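Beta-lactamase (PDB 4EWF) probably hydrolyses the beta-lactam ring of beta-lactam compounds to give substituted beta-amino acids, as expected of a class A beta-lactamase. Local coordinates at residues Gly25-Ala30 with Gly44-Arg49; Arg49-Val54 with Thr221-Asp226; Lys55-Ile60 with Asp132-Leu137; Arg140-Ser145 with Asn160-Asp165; Asp166-Val171 with Val238-Thr243. All blocks are in the same frame, centred on the assembly; numbering follows the deposited sequence.

Contact 1: Gly25-Ala30 with Gly44-Arg49; sequences GGTVGA and GDRRFR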
# COMPACT_ATOMS: atom_id res chain seq x y z
N GLY A 25 18.58 9.75 11.84
CA GLY A 25 18.15 11.05 11.34
C GLY A 25 16.99 11.01 10.36
O GLY A 25 16.47 12.07 9.98
N GLY A 26 16.56 9.82 9.96
CA GLY A 26 15.41 9.70 9.09
C GLY A 26 14.10 9.87 9.86
O GLY A 26 14.10 10.13 11.06
N THR A 27 12.99 9.68 9.16
CA THR A 27 11.67 9.88 9.76
C THR A 27 10.76 8.70 9.50
O THR A 27 10.73 8.17 8.39
CB THR A 27 11.00 11.17 9.20
OG1 THR A 27 11.81 12.30 9.54
CG2 THR A 27 9.59 11.37 9.78
N VAL A 28 9.98 8.32 10.51
CA VAL A 28 8.96 7.28 10.36
C VAL A 28 7.57 7.87 10.61
O VAL A 28 7.39 8.72 11.48
CB VAL A 28 9.22 6.11 11.37
CG1 VAL A 28 8.04 5.11 11.40
CG2 VAL A 28 10.53 5.39 11.02
N GLY A 29 6.59 7.44 9.82
CA GLY A 29 5.19 7.73 10.10
C GLY A 29 4.51 6.38 10.19
O GLY A 29 4.73 5.52 9.33
N ALA A 30 3.70 6.18 11.22
CA ALA A 30 3.05 4.89 11.44
C ALA A 30 1.69 5.08 12.08
O ALA A 30 1.55 5.80 13.07
CB ALA A 30 3.91 4.00 12.31
N GLY A 44 1.32 10.45 12.59
CA GLY A 44 0.22 9.85 11.86
C GLY A 44 -0.35 10.76 10.80
O GLY A 44 -0.87 10.27 9.79
N ASP A 45 -0.25 12.08 11.03
CA ASP A 45 -0.80 13.06 10.10
C ASP A 45 0.28 13.80 9.31
O ASP A 45 0.02 14.83 8.67
CB ASP A 45 -1.72 14.05 10.82
CG ASP A 45 -0.99 14.91 11.83
OD1 ASP A 45 0.22 14.69 12.08
OD2 ASP A 45 -1.64 15.82 12.40
N ARG A 46 1.51 13.30 9.38
CA ARG A 46 2.64 13.93 8.68
C ARG A 46 2.62 13.51 7.21
O ARG A 46 2.25 12.38 6.90
CB ARG A 46 3.98 13.51 9.32
CG ARG A 46 5.21 14.07 8.60
CD ARG A 46 6.48 13.99 9.46
NE ARG A 46 7.68 14.39 8.71
CZ ARG A 46 8.80 14.86 9.25
NH1 ARG A 46 9.84 15.16 8.47
NH2 ARG A 46 8.90 15.01 10.56
N ARG A 47 2.98 14.41 6.30
CA ARG A 47 2.95 14.14 4.87
C ARG A 47 4.24 13.47 4.38
O ARG A 47 5.33 14.00 4.59
CB ARG A 47 2.72 15.44 4.10
CG ARG A 47 1.43 16.15 4.48
CD ARG A 47 1.43 17.63 4.03
NE ARG A 47 0.20 18.32 4.41
CZ ARG A 47 0.10 19.24 5.37
NH1 ARG A 47 1.18 19.63 6.07
NH2 ARG A 47 -1.08 19.81 5.61
N PHE A 48 4.10 12.31 3.73
CA PHE A 48 5.22 11.56 3.14
C PHE A 48 4.94 11.38 1.63
O PHE A 48 3.79 11.41 1.21
CB PHE A 48 5.28 10.16 3.76
CG PHE A 48 5.63 10.16 5.23
CD1 PHE A 48 6.94 9.93 5.64
CD2 PHE A 48 4.66 10.40 6.18
CE1 PHE A 48 7.28 9.93 6.99
CE2 PHE A 48 4.98 10.41 7.55
CZ PHE A 48 6.30 10.18 7.95
N ARG A 49 5.98 11.14 0.84
CA ARG A 49 5.76 10.71 -0.55
C ARG A 49 5.08 9.35 -0.51
O ARG A 49 5.52 8.43 0.19
CB ARG A 49 7.07 10.64 -1.35
CG ARG A 49 7.78 12.00 -1.47
CD ARG A 49 9.05 11.92 -2.32
NE ARG A 49 9.89 13.09 -2.06
CZ ARG A 49 9.76 14.25 -2.68
NH1 ARG A 49 8.84 14.40 -3.62
NH2 ARG A 49 10.56 15.25 -2.38

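Contact 2: Arg49-Val54 with Thr221-Asp226; sequences RAASTV and TGVVND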
# COMPACT_ATOMS: atom_id res chain seq x y z
N ARG A 49 5.98 11.14 0.84
CA ARG A 49 5.76 10.71 -0.55
C ARG A 49 5.08 9.35 -0.51
O ARG A 49 5.52 8.43 0.19
CB ARG A 49 7.07 10.64 -1.35
CG ARG A 49 7.78 12.00 -1.47
CD ARG A 49 9.05 11.92 -2.32
NE ARG A 49 9.89 13.09 -2.06
CZ ARG A 49 9.76 14.25 -2.68
NH1 ARG A 49 8.84 14.40 -3.62
NH2 ARG A 49 10.56 15.25 -2.38
N ALA A 50 3.99 9.22 -1.25
CA ALA A 50 3.26 7.96 -1.24
C ALA A 50 4.04 6.89 -1.97
O ALA A 50 3.91 5.71 -1.65
CB ALA A 50 1.87 8.13 -1.88
N ALA A 51 4.84 7.30 -2.96
CA ALA A 51 5.43 6.32 -3.86
C ALA A 51 4.31 5.40 -4.37
O ALA A 51 3.18 5.83 -4.60
CB ALA A 51 6.52 5.51 -3.15
N SER A 52 4.60 4.11 -4.49
CA SER A 52 3.63 3.18 -5.05
C SER A 52 2.41 2.84 -4.17
O SER A 52 1.53 2.11 -4.63
CB SER A 52 4.33 1.88 -5.45
OG SER A 52 5.14 2.11 -6.57
N THR A 53 2.34 3.33 -2.93
CA THR A 53 1.20 2.96 -2.09
C THR A 53 -0.08 3.53 -2.66
O THR A 53 -1.16 3.02 -2.42
CB THR A 53 1.35 3.42 -0.62
OG1 THR A 53 1.38 4.86 -0.57
CG2 THR A 53 2.61 2.85 -0.01
N VAL A 54 0.05 4.58 -3.47
CA VAL A 54 -1.12 5.22 -4.07
C VAL A 54 -1.83 4.31 -5.09
O VAL A 54 -2.92 4.61 -5.57
CB VAL A 54 -0.75 6.60 -4.69
CG1 VAL A 54 0.06 6.42 -5.97
CG2 VAL A 54 -2.01 7.47 -4.92
N THR A 221 14.01 6.51 -4.14
CA THR A 221 15.24 6.82 -3.43
C THR A 221 14.90 7.62 -2.15
O THR A 221 14.10 8.57 -2.20
CB THR A 221 16.32 7.49 -4.34
OG1 THR A 221 17.29 8.18 -3.54
CG2 THR A 221 15.69 8.45 -5.33
N GLY A 222 15.42 7.18 -1.01
CA GLY A 222 15.13 7.78 0.28
C GLY A 222 13.72 7.50 0.82
O GLY A 222 13.30 8.08 1.82
N VAL A 223 12.99 6.61 0.16
CA VAL A 223 11.61 6.35 0.55
C VAL A 223 11.28 4.86 0.61
O VAL A 223 11.41 4.15 -0.39
CB VAL A 223 10.61 7.03 -0.40
CG1 VAL A 223 9.20 6.58 -0.06
CG2 VAL A 223 10.71 8.56 -0.28
N VAL A 224 10.86 4.38 1.78
CA VAL A 224 10.45 2.98 1.92
C VAL A 224 9.14 2.89 2.72
O VAL A 224 9.09 3.25 3.90
CB VAL A 224 11.57 2.13 2.58
CG1 VAL A 224 11.16 0.63 2.68
CG2 VAL A 224 12.88 2.28 1.79
N ASN A 225 8.07 2.46 2.04
CA ASN A 225 6.73 2.40 2.66
C ASN A 225 6.13 1.01 2.50
O ASN A 225 6.51 0.26 1.60
CB ASN A 225 5.75 3.41 2.00
CG ASN A 225 6.33 4.80 1.81
OD1 ASN A 225 7.10 5.28 2.63
ND2 ASN A 225 5.93 5.46 0.72
N ASP A 226 5.17 0.68 3.36
CA ASP A 226 4.33 -0.51 3.18
C ASP A 226 2.99 -0.28 3.89
O ASP A 226 2.94 0.21 5.01
CB ASP A 226 5.03 -1.78 3.69
CG ASP A 226 4.51 -3.06 3.03
OD1 ASP A 226 3.73 -2.97 2.05
OD2 ASP A 226 4.88 -4.16 3.50

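Contact 3: Lys55-Ile60 with Asp132-Leu137; sequences KIPLMI and DVIASL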
# COMPACT_ATOMS: atom_id res chain seq x y z
N LYS A 55 -1.21 3.18 -5.40
CA LYS A 55 -1.88 2.22 -6.26
C LYS A 55 -3.08 1.56 -5.58
O LYS A 55 -3.90 0.93 -6.23
CB LYS A 55 -0.86 1.20 -6.79
CG LYS A 55 0.21 1.90 -7.62
CD LYS A 55 1.35 0.97 -8.07
CE LYS A 55 2.41 1.79 -8.81
NZ LYS A 55 3.49 0.91 -9.35
N ILE A 56 -3.20 1.74 -4.26
CA ILE A 56 -4.35 1.21 -3.54
C ILE A 56 -5.63 1.94 -3.93
O ILE A 56 -6.56 1.34 -4.43
CB ILE A 56 -4.14 1.22 -2.01
CG1 ILE A 56 -3.12 0.16 -1.60
CG2 ILE A 56 -5.49 1.00 -1.28
CD1 ILE A 56 -2.68 0.28 -0.12
N PRO A 57 -5.68 3.26 -3.69
CA PRO A 57 -6.91 3.95 -4.11
C PRO A 57 -7.14 3.87 -5.62
O PRO A 57 -8.28 3.94 -6.03
CB PRO A 57 -6.68 5.40 -3.66
CG PRO A 57 -5.21 5.52 -3.45
CD PRO A 57 -4.75 4.16 -2.99
N LEU A 58 -6.09 3.74 -6.42
CA LEU A 58 -6.26 3.55 -7.87
C LEU A 58 -7.04 2.25 -8.14
O LEU A 58 -8.00 2.22 -8.92
CB LEU A 58 -4.90 3.52 -8.59
CG LEU A 58 -4.91 3.08 -10.06
CD1 LEU A 58 -5.76 3.99 -10.94
CD2 LEU A 58 -3.49 2.98 -10.60
N MSE A 59 -6.62 1.17 -7.49
CA MSE A 59 -7.32 -0.10 -7.61
C MSE A 59 -8.79 0.06 -7.20
O MSE A 59 -9.69 -0.47 -7.85
CB MSE A 59 -6.66 -1.16 -6.73
CG MSE A 59 -7.40 -2.51 -6.72
SE MSE A 59 -6.46 -3.81 -5.61
CE MSE A 59 -6.45 -2.91 -3.92
N ILE A 60 -9.04 0.79 -6.12
CA ILE A 60 -10.40 0.98 -5.66
C ILE A 60 -11.22 1.68 -6.75
O ILE A 60 -12.37 1.32 -7.01
CB ILE A 60 -10.46 1.75 -4.32
CG1 ILE A 60 -9.78 0.92 -3.22
CG2 ILE A 60 -11.91 2.05 -3.95
CD1 ILE A 60 -9.51 1.68 -1.88
N ASP A 132 -11.54 11.21 -6.33
CA ASP A 132 -12.89 11.03 -5.81
C ASP A 132 -12.92 9.89 -4.79
O ASP A 132 -13.55 10.00 -3.74
CB ASP A 132 -13.91 10.79 -6.93
CG ASP A 132 -14.15 12.03 -7.79
OD1 ASP A 132 -13.82 13.15 -7.33
OD2 ASP A 132 -14.69 11.90 -8.91
N VAL A 133 -12.22 8.79 -5.08
CA VAL A 133 -12.16 7.69 -4.12
C VAL A 133 -11.53 8.15 -2.81
O VAL A 133 -12.05 7.92 -1.71
CB VAL A 133 -11.33 6.51 -4.65
CG1 VAL A 133 -10.90 5.59 -3.50
CG2 VAL A 133 -12.12 5.73 -5.70
N ILE A 134 -10.39 8.82 -2.96
CA ILE A 134 -9.62 9.26 -1.81
C ILE A 134 -10.48 10.16 -0.92
O ILE A 134 -10.50 10.00 0.30
CB ILE A 134 -8.33 9.97 -2.27
CG1 ILE A 134 -7.38 8.94 -2.90
CG2 ILE A 134 -7.64 10.68 -1.10
CD1 ILE A 134 -6.24 9.58 -3.68
N ALA A 135 -11.22 11.09 -1.54
CA ALA A 135 -12.05 12.02 -0.78
C ALA A 135 -13.21 11.29 -0.10
O ALA A 135 -13.56 11.58 1.05
CB ALA A 135 -12.59 13.15 -1.70
N SER A 136 -13.82 10.36 -0.83
CA SER A 136 -14.97 9.62 -0.32
C SER A 136 -14.55 8.72 0.85
O SER A 136 -15.39 8.30 1.64
CB SER A 136 -15.59 8.75 -1.42
OG SER A 136 -14.79 7.60 -1.62
N LEU A 137 -13.26 8.43 0.97
CA LEU A 137 -12.79 7.59 2.07
C LEU A 137 -12.32 8.41 3.27
O LEU A 137 -11.81 7.86 4.25
CB LEU A 137 -11.67 6.65 1.61
CG LEU A 137 -12.13 5.55 0.64
CD1 LEU A 137 -10.97 4.62 0.32
CD2 LEU A 137 -13.30 4.79 1.24

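Contact 4: Arg140-Ser145 with Asn160-Asp165; sequences RDSNLS and NWATPD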
# COMPACT_ATOMS: atom_id res chain seq x y z
N ARG A 140 -8.10 13.04 3.81
CA ARG A 140 -8.01 14.48 3.56
C ARG A 140 -6.65 15.02 3.10
O ARG A 140 -6.58 16.13 2.58
CB ARG A 140 -8.44 15.26 4.81
CG ARG A 140 -9.89 15.08 5.20
CD ARG A 140 -10.80 15.24 4.00
NE ARG A 140 -12.13 15.72 4.37
CZ ARG A 140 -12.48 17.01 4.39
NH1 ARG A 140 -11.59 17.95 4.07
NH2 ARG A 140 -13.71 17.36 4.73
N ASP A 141 -5.58 14.25 3.29
CA ASP A 141 -4.23 14.77 3.00
C ASP A 141 -3.48 13.96 1.95
O ASP A 141 -2.26 14.05 1.85
CB ASP A 141 -3.41 14.80 4.29
CG ASP A 141 -4.02 15.71 5.33
OD1 ASP A 141 -4.17 16.92 5.03
OD2 ASP A 141 -4.37 15.22 6.43
N SER A 142 -4.21 13.15 1.19
CA SER A 142 -3.59 12.30 0.19
C SER A 142 -4.11 12.62 -1.21
O SER A 142 -5.19 13.20 -1.36
CB SER A 142 -3.87 10.83 0.52
OG SER A 142 -3.35 10.50 1.79
N ASN A 143 -3.37 12.22 -2.24
CA ASN A 143 -3.79 12.54 -3.60
C ASN A 143 -3.05 11.68 -4.63
O ASN A 143 -1.98 11.12 -4.33
CB ASN A 143 -3.52 14.02 -3.90
CG ASN A 143 -2.02 14.33 -3.97
OD1 ASN A 143 -1.31 14.26 -2.96
ND2 ASN A 143 -1.52 14.64 -5.17
N LEU A 144 -3.63 11.59 -5.82
CA LEU A 144 -2.91 11.11 -6.99
C LEU A 144 -2.94 12.23 -8.04
O LEU A 144 -4.01 12.60 -8.53
CB LEU A 144 -3.57 9.85 -7.56
CG LEU A 144 -2.96 9.39 -8.89
CD1 LEU A 144 -1.54 8.92 -8.65
CD2 LEU A 144 -3.78 8.27 -9.50
N SER A 145 -1.78 12.79 -8.35
CA SER A 145 -1.71 13.92 -9.27
C SER A 145 -0.63 13.69 -10.32
O SER A 145 -0.49 14.47 -11.25
CB SER A 145 -1.45 15.22 -8.50
OG SER A 145 -2.53 15.50 -7.61
N ASN A 160 2.63 12.97 -5.38
CA ASN A 160 1.58 12.18 -4.76
C ASN A 160 1.90 12.04 -3.26
O ASN A 160 2.85 11.34 -2.90
CB ASN A 160 1.50 10.79 -5.38
CG ASN A 160 1.24 10.83 -6.88
OD1 ASN A 160 0.54 11.70 -7.37
ND2 ASN A 160 1.84 9.90 -7.61
N TRP A 161 1.11 12.69 -2.42
CA TRP A 161 1.35 12.73 -0.97
C TRP A 161 0.47 11.72 -0.25
O TRP A 161 -0.62 11.39 -0.71
CB TRP A 161 1.08 14.15 -0.42
CG TRP A 161 1.99 15.18 -1.04
CD1 TRP A 161 1.65 16.16 -1.94
CD2 TRP A 161 3.41 15.30 -0.85
NE1 TRP A 161 2.76 16.88 -2.31
CE2 TRP A 161 3.86 16.37 -1.66
CE3 TRP A 161 4.35 14.60 -0.07
CZ2 TRP A 161 5.21 16.78 -1.70
CZ3 TRP A 161 5.69 14.99 -0.12
CH2 TRP A 161 6.10 16.08 -0.93
N ALA A 162 0.96 11.22 0.88
CA ALA A 162 0.19 10.32 1.72
C ALA A 162 0.39 10.69 3.19
O ALA A 162 1.39 11.31 3.54
CB ALA A 162 0.67 8.89 1.51
N THR A 163 -0.54 10.26 4.04
CA THR A 163 -0.25 10.22 5.47
C THR A 163 -0.54 8.82 5.95
O THR A 163 -1.38 8.13 5.38
CB THR A 163 -1.08 11.22 6.32
OG1 THR A 163 -2.45 10.82 6.32
CG2 THR A 163 -0.97 12.63 5.75
N PRO A 164 0.15 8.37 7.01
CA PRO A 164 -0.16 7.05 7.57
C PRO A 164 -1.64 6.97 7.99
O PRO A 164 -2.29 5.97 7.69
CB PRO A 164 0.78 6.95 8.79
CG PRO A 164 1.91 7.94 8.50
CD PRO A 164 1.23 9.07 7.75
N ASP A 165 -2.16 8.02 8.63
CA ASP A 165 -3.58 8.05 9.01
C ASP A 165 -4.50 7.76 7.83
O ASP A 165 -5.45 6.96 7.94
CB ASP A 165 -3.99 9.43 9.57
CG ASP A 165 -3.55 9.64 11.02
OD1 ASP A 165 -3.08 8.67 11.67
OD2 ASP A 165 -3.67 10.78 11.50
O HOH W 1 -3.97 12.71 7.48
O HOH W 2 -1.60 9.35 -2.15

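Contact 5: Asp166-Val171 with Val238-Thr243; sequences DYALAV and VVAVFT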
# COMPACT_ATOMS: atom_id res chain seq x y z
N ASP A 166 -4.27 8.45 6.72
CA ASP A 166 -5.10 8.29 5.53
C ASP A 166 -5.04 6.86 4.98
O ASP A 166 -6.06 6.30 4.58
CB ASP A 166 -4.68 9.27 4.43
CG ASP A 166 -5.19 10.69 4.68
OD1 ASP A 166 -5.80 10.93 5.75
OD2 ASP A 166 -4.95 11.57 3.81
N TYR A 167 -3.85 6.29 4.93
CA TYR A 167 -3.71 4.95 4.35
C TYR A 167 -4.24 3.85 5.26
O TYR A 167 -4.67 2.80 4.79
CB TYR A 167 -2.28 4.71 3.82
CG TYR A 167 -2.22 5.26 2.42
CD1 TYR A 167 -2.37 4.42 1.33
CD2 TYR A 167 -2.13 6.64 2.19
CE1 TYR A 167 -2.37 4.91 0.03
CE2 TYR A 167 -2.14 7.15 0.88
CZ TYR A 167 -2.27 6.26 -0.19
OH TYR A 167 -2.28 6.71 -1.50
N ALA A 168 -4.27 4.11 6.57
CA ALA A 168 -4.93 3.19 7.47
C ALA A 168 -6.45 3.21 7.20
O ALA A 168 -7.09 2.16 7.17
CB ALA A 168 -4.60 3.51 8.93
N LEU A 169 -7.02 4.40 6.98
CA LEU A 169 -8.45 4.47 6.64
C LEU A 169 -8.73 3.65 5.38
O LEU A 169 -9.76 2.98 5.28
CB LEU A 169 -8.91 5.91 6.40
CG LEU A 169 -8.84 6.86 7.58
CD1 LEU A 169 -9.16 8.29 7.13
CD2 LEU A 169 -9.78 6.40 8.71
N ALA A 170 -7.82 3.71 4.42
CA ALA A 170 -8.03 3.01 3.15
C ALA A 170 -8.12 1.51 3.38
O ALA A 170 -9.01 0.85 2.85
CB ALA A 170 -6.89 3.33 2.16
N VAL A 171 -7.18 0.97 4.14
CA VAL A 171 -7.20 -0.47 4.43
C VAL A 171 -8.44 -0.83 5.24
O VAL A 171 -9.06 -1.87 5.00
CB VAL A 171 -5.92 -0.92 5.19
CG1 VAL A 171 -6.00 -2.40 5.58
CG2 VAL A 171 -4.67 -0.64 4.36
N VAL A 238 -4.22 -3.59 11.27
CA VAL A 238 -3.99 -2.68 10.14
C VAL A 238 -2.68 -1.94 10.32
O VAL A 238 -2.42 -1.39 11.38
CB VAL A 238 -5.14 -1.67 9.97
CG1 VAL A 238 -4.83 -0.66 8.88
CG2 VAL A 238 -6.46 -2.40 9.68
N VAL A 239 -1.85 -1.92 9.27
CA VAL A 239 -0.52 -1.34 9.36
C VAL A 239 -0.21 -0.39 8.19
O VAL A 239 -0.18 -0.80 7.04
CB VAL A 239 0.56 -2.44 9.40
CG1 VAL A 239 1.97 -1.82 9.40
CG2 VAL A 239 0.33 -3.35 10.61
N ALA A 240 0.01 0.88 8.50
CA ALA A 240 0.44 1.83 7.49
C ALA A 240 1.72 2.51 7.97
O ALA A 240 1.70 3.33 8.89
CB ALA A 240 -0.67 2.86 7.21
N VAL A 241 2.85 2.13 7.39
CA VAL A 241 4.13 2.70 7.80
C VAL A 241 4.82 3.34 6.61
O VAL A 241 4.97 2.72 5.56
CB VAL A 241 5.04 1.62 8.40
CG1 VAL A 241 6.41 2.20 8.78
CG2 VAL A 241 4.36 1.02 9.63
N PHE A 242 5.21 4.60 6.78
CA PHE A 242 5.98 5.34 5.79
C PHE A 242 7.33 5.67 6.37
O PHE A 242 7.43 6.05 7.54
CB PHE A 242 5.22 6.61 5.38
CG PHE A 242 3.96 6.31 4.60
CD1 PHE A 242 3.93 6.49 3.22
CD2 PHE A 242 2.85 5.79 5.23
CE1 PHE A 242 2.78 6.20 2.48
CE2 PHE A 242 1.68 5.48 4.50
CZ PHE A 242 1.66 5.68 3.12
N THR A 243 8.39 5.53 5.57
CA THR A 243 9.70 5.93 6.08
C THR A 243 10.44 6.76 5.04
O THR A 243 10.30 6.56 3.83
CB THR A 243 10.62 4.75 6.52
OG1 THR A 243 11.28 4.18 5.38
CG2 THR A 243 9.84 3.66 7.28

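Contact 1: Gly25-Ala30 with Gly44-Arg49
T27 and R46 reach toward each other tip to tip, and the methyl makes the main contact. T27 CG2 sits over the centre of one face of the R46 guanidinium, 3.6 Å from R46 CZ. It gets there because CG2 stands anti to the T27 backbone N, with OG1 beside that N (chi1 -62°). The R46 chain, extended from CG to NE, brings the guanidinium to meet it. The same methyl also meets the F48 ring, with T27 CG2 3.9 Å from F48 CE1.

The ring goes on to press obliquely against the backbone of strand 27-33. F48 CZ lies 3.3 Å from G29 N, while F48 CE2 is 3.7 Å from G29 CA; G29 has no side chain to hold the ring off.

One shell out, backbone hydrogen bonds fix both partners. T27 pairs with E244 and G29 with F242 on strand 235-244, whereas F48 pairs with A162. P164 and E244 also touch the F48 side chain. E244 makes a long, weak ion pair with R46 NH1 as well.

Across the two segments no hydrogen bond forms; the bond from N225 to R49 O ties 44-49 to another strand of the sheet. Against 25-30 the segment is therefore held by shape: a buried phenyl ring whose CZ and CE2 press on a glycine, and beside it a methyl over the face of a flat cation.

Contact 2: Arg49-Val54 with Thr221-Asp226
N225, on strand 223-232, grips the turn that leads from R49 into helix 55-67, a buried side-chain-to-backbone contact at the junction between the sheet and the helical part of the enzyme. Its ND2 serves two successive carbonyls. The bond from N225 ND2 to R49 O is 3.0 Å long and lies in the plane of that carbonyl, though R49 O is tilted 23° from the asparagine's own amide plane. The second, from N225 ND2 to A50 O at 3.1 Å, is weak. Rotation of the carboxamide is further fixed at its other end, since OD1 accepts the backbone N-H of T243.

A50 O is also an acceptor for its own turn: T53 OG1 donates to A50 O at 2.9 Å and T53 N joins it from the same face of the carbonyl plane. The hydroxyl reaches back because OG1 lies between the T53 backbone N and carbonyl carbon (chi1 64°). The T53 and N225 side chains cross at about a right angle, with T53 CG2 3.8 Å from N225 CB. A51 CB rests on V223 CG1 at 4.2 Å.

The turn so held carries S52, probably the nucleophile of an SxxK motif; S52 OG hydrogen-bonds S113 and a sulfate that probably comes from the crystallisation liquor. A51, just before it, has a positive phi of 50°, recalling the strained residue ahead of the class A serine.

Around this junction, F242 of strand 235-244 touches T53 and N225, L220 of strand 212-220 meets A51, and helix 249-266 packs against V224 on the far face of the sheet.

Contact 3: Lys55-Ile60 with Asp132-Leu137
P57 and I60, in the opening turns of helix 55-67, pack on V133 and I134 near the end of helix 127-136 and on L137 just beyond it. This is helix-helix packing inside the helical part of the class A fold, with the two short axes 9.3 Å apart and nearly perpendicular, at 100°.

The side-chain contacts between the segments are all apolar. P57 and I134 cross obliquely, P57 CB being 3.7 Å from I134 CG1. V133 lays a methyl against I60: V133 CG1, anti to its backbone N (chi1 161°), comes within 3.7 Å of I60 CG2 and also touches the proline. At the far end I60 and L137 meet tip to tip, I60 CD1 lying 4.0 Å from L137 CD1. M188 of helix 182-192 closes on I60 as well.

The polar groups turn to other partners. K55, the probable lysine of the SxxK motif, takes no part in this packing; its NZ hydrogen-bonds S113 and N115. The helix end 132-137 is tied by its own serine and by R64, whose NH1 hydrogen-bonds S136 OG. In turn S136 OG donates to V133 O at 2.8 Å, approaching 24° out of the carbonyl plane.

Contact 4: Arg140-Ser145 with Asn160-Asp165
N143 and W161 lie side by side, pointing the same way, and N143 carries much of the contact. From its CB, a chi1 of 68° puts CG between the backbone N and the carbonyl carbon, and the end of the chain comes nearer to segment 160-165. CG comes 3.9 Å from W161 N. Beyond it OD1 accepts the W161 N-H: W161 N is 2.9 Å from N143 OD1, 39° above the carbonyl plane. The same oxygen touches W161 CB. At the other branch, N143 ND2 donates nearly within the amide plane to S145 OG at 2.8 Å, and it also hydrogen-bonds E159 O. The N143 backbone adds a longer bond, N143 N to W161 O at 3.3 Å, and a water links N143 O with W161 O.

N160 answers from the facing segment. Its OD1 takes the S145 N-H, with N160 OD1 2.7 Å from S145 N and an almost straight 175° at the hydrogen. L144 CD1 packs alongside the amide.

At the other end a second water bridges D141 OD2 and T163 OG1. T163 N-caps helix 164-175 through D166 N, while D166 OD2 grips D141 N and S142 OG.

The segments run roughly antiparallel, flanking what is probably the counterpart of the class A Omega loop. Asparagine amides standing in for strand partners imply a neck closed by directional side-chain bonds more than by a regular ladder.

Contact 5: Asp166-Val171 with Val238-Thr243
Y167 meets F242 in an offset edge-to-face pair, the edge of the phenylalanine turned toward the tyrosine's face. The ring planes stand at 65° and the centroids are 5.8 Å apart. The offset puts the approach at the root of the tyrosine side chain, where F242 CZ is 4.0 Å from both Y167 CG and Y167 CD2, and F242 CE2 leans on Y167 CB. F242 CG lies anti to its carbonyl carbon, beside the backbone N (chi1 -69°), and the two side chains cross at about a right angle. N225 and V227 of strand 223-232 lie against the same phenylalanine.

The interface is one layer boundary of the alpha-beta-alpha sandwich: helix 164-175 lies on the antiparallel sheet over strand 235-244, with the short axes 7.6 Å apart and their directions 150° apart. Alternate strand residues V238, A240 and F242 face the helix.

Small residues set the close approach at the middle. A240 CB is 3.9 Å from A168 N and also touches Y167 CB, methyl to methylene.

Farther on, the two valines slide past each other in opposite directions. V238 CG1, anti to its backbone N, is placed 3.9 Å from V171 CB and equally near V171 CG1, while the V238 CG2 branch touches only that same CG1 across the contact. V238 CG1 also approaches A168 CB, at 4.2 Å. On the helix side, Y167 also touches V54, which lies between S52 and K55 of the probable SxxK motif.

Overall arrangement
Contact 5 lies nearest the centre of the chain and, like contact 3, joins its segments by apolar side-chain packing with no hydrogen bond; one packs helix on sheet, the other helix on helix. Contacts 1 and 2 share R49 and reach the same five-stranded sheet from successive parts of one linker, the first by ring and methyl packing, the second through buried amide-to-carbonyl bonds. Contact 4, only partly buried, is rich in hydrogen bonds and adds two bridging waters. F242 joins contacts 1, 2 and 5, since it pairs with G29 and lies against F48 and N225. Contacts 4 and 5 share helix 164-175, with D166 bonded to S142. I134 packs on segment 140-145, bringing contact 3 against contact 4.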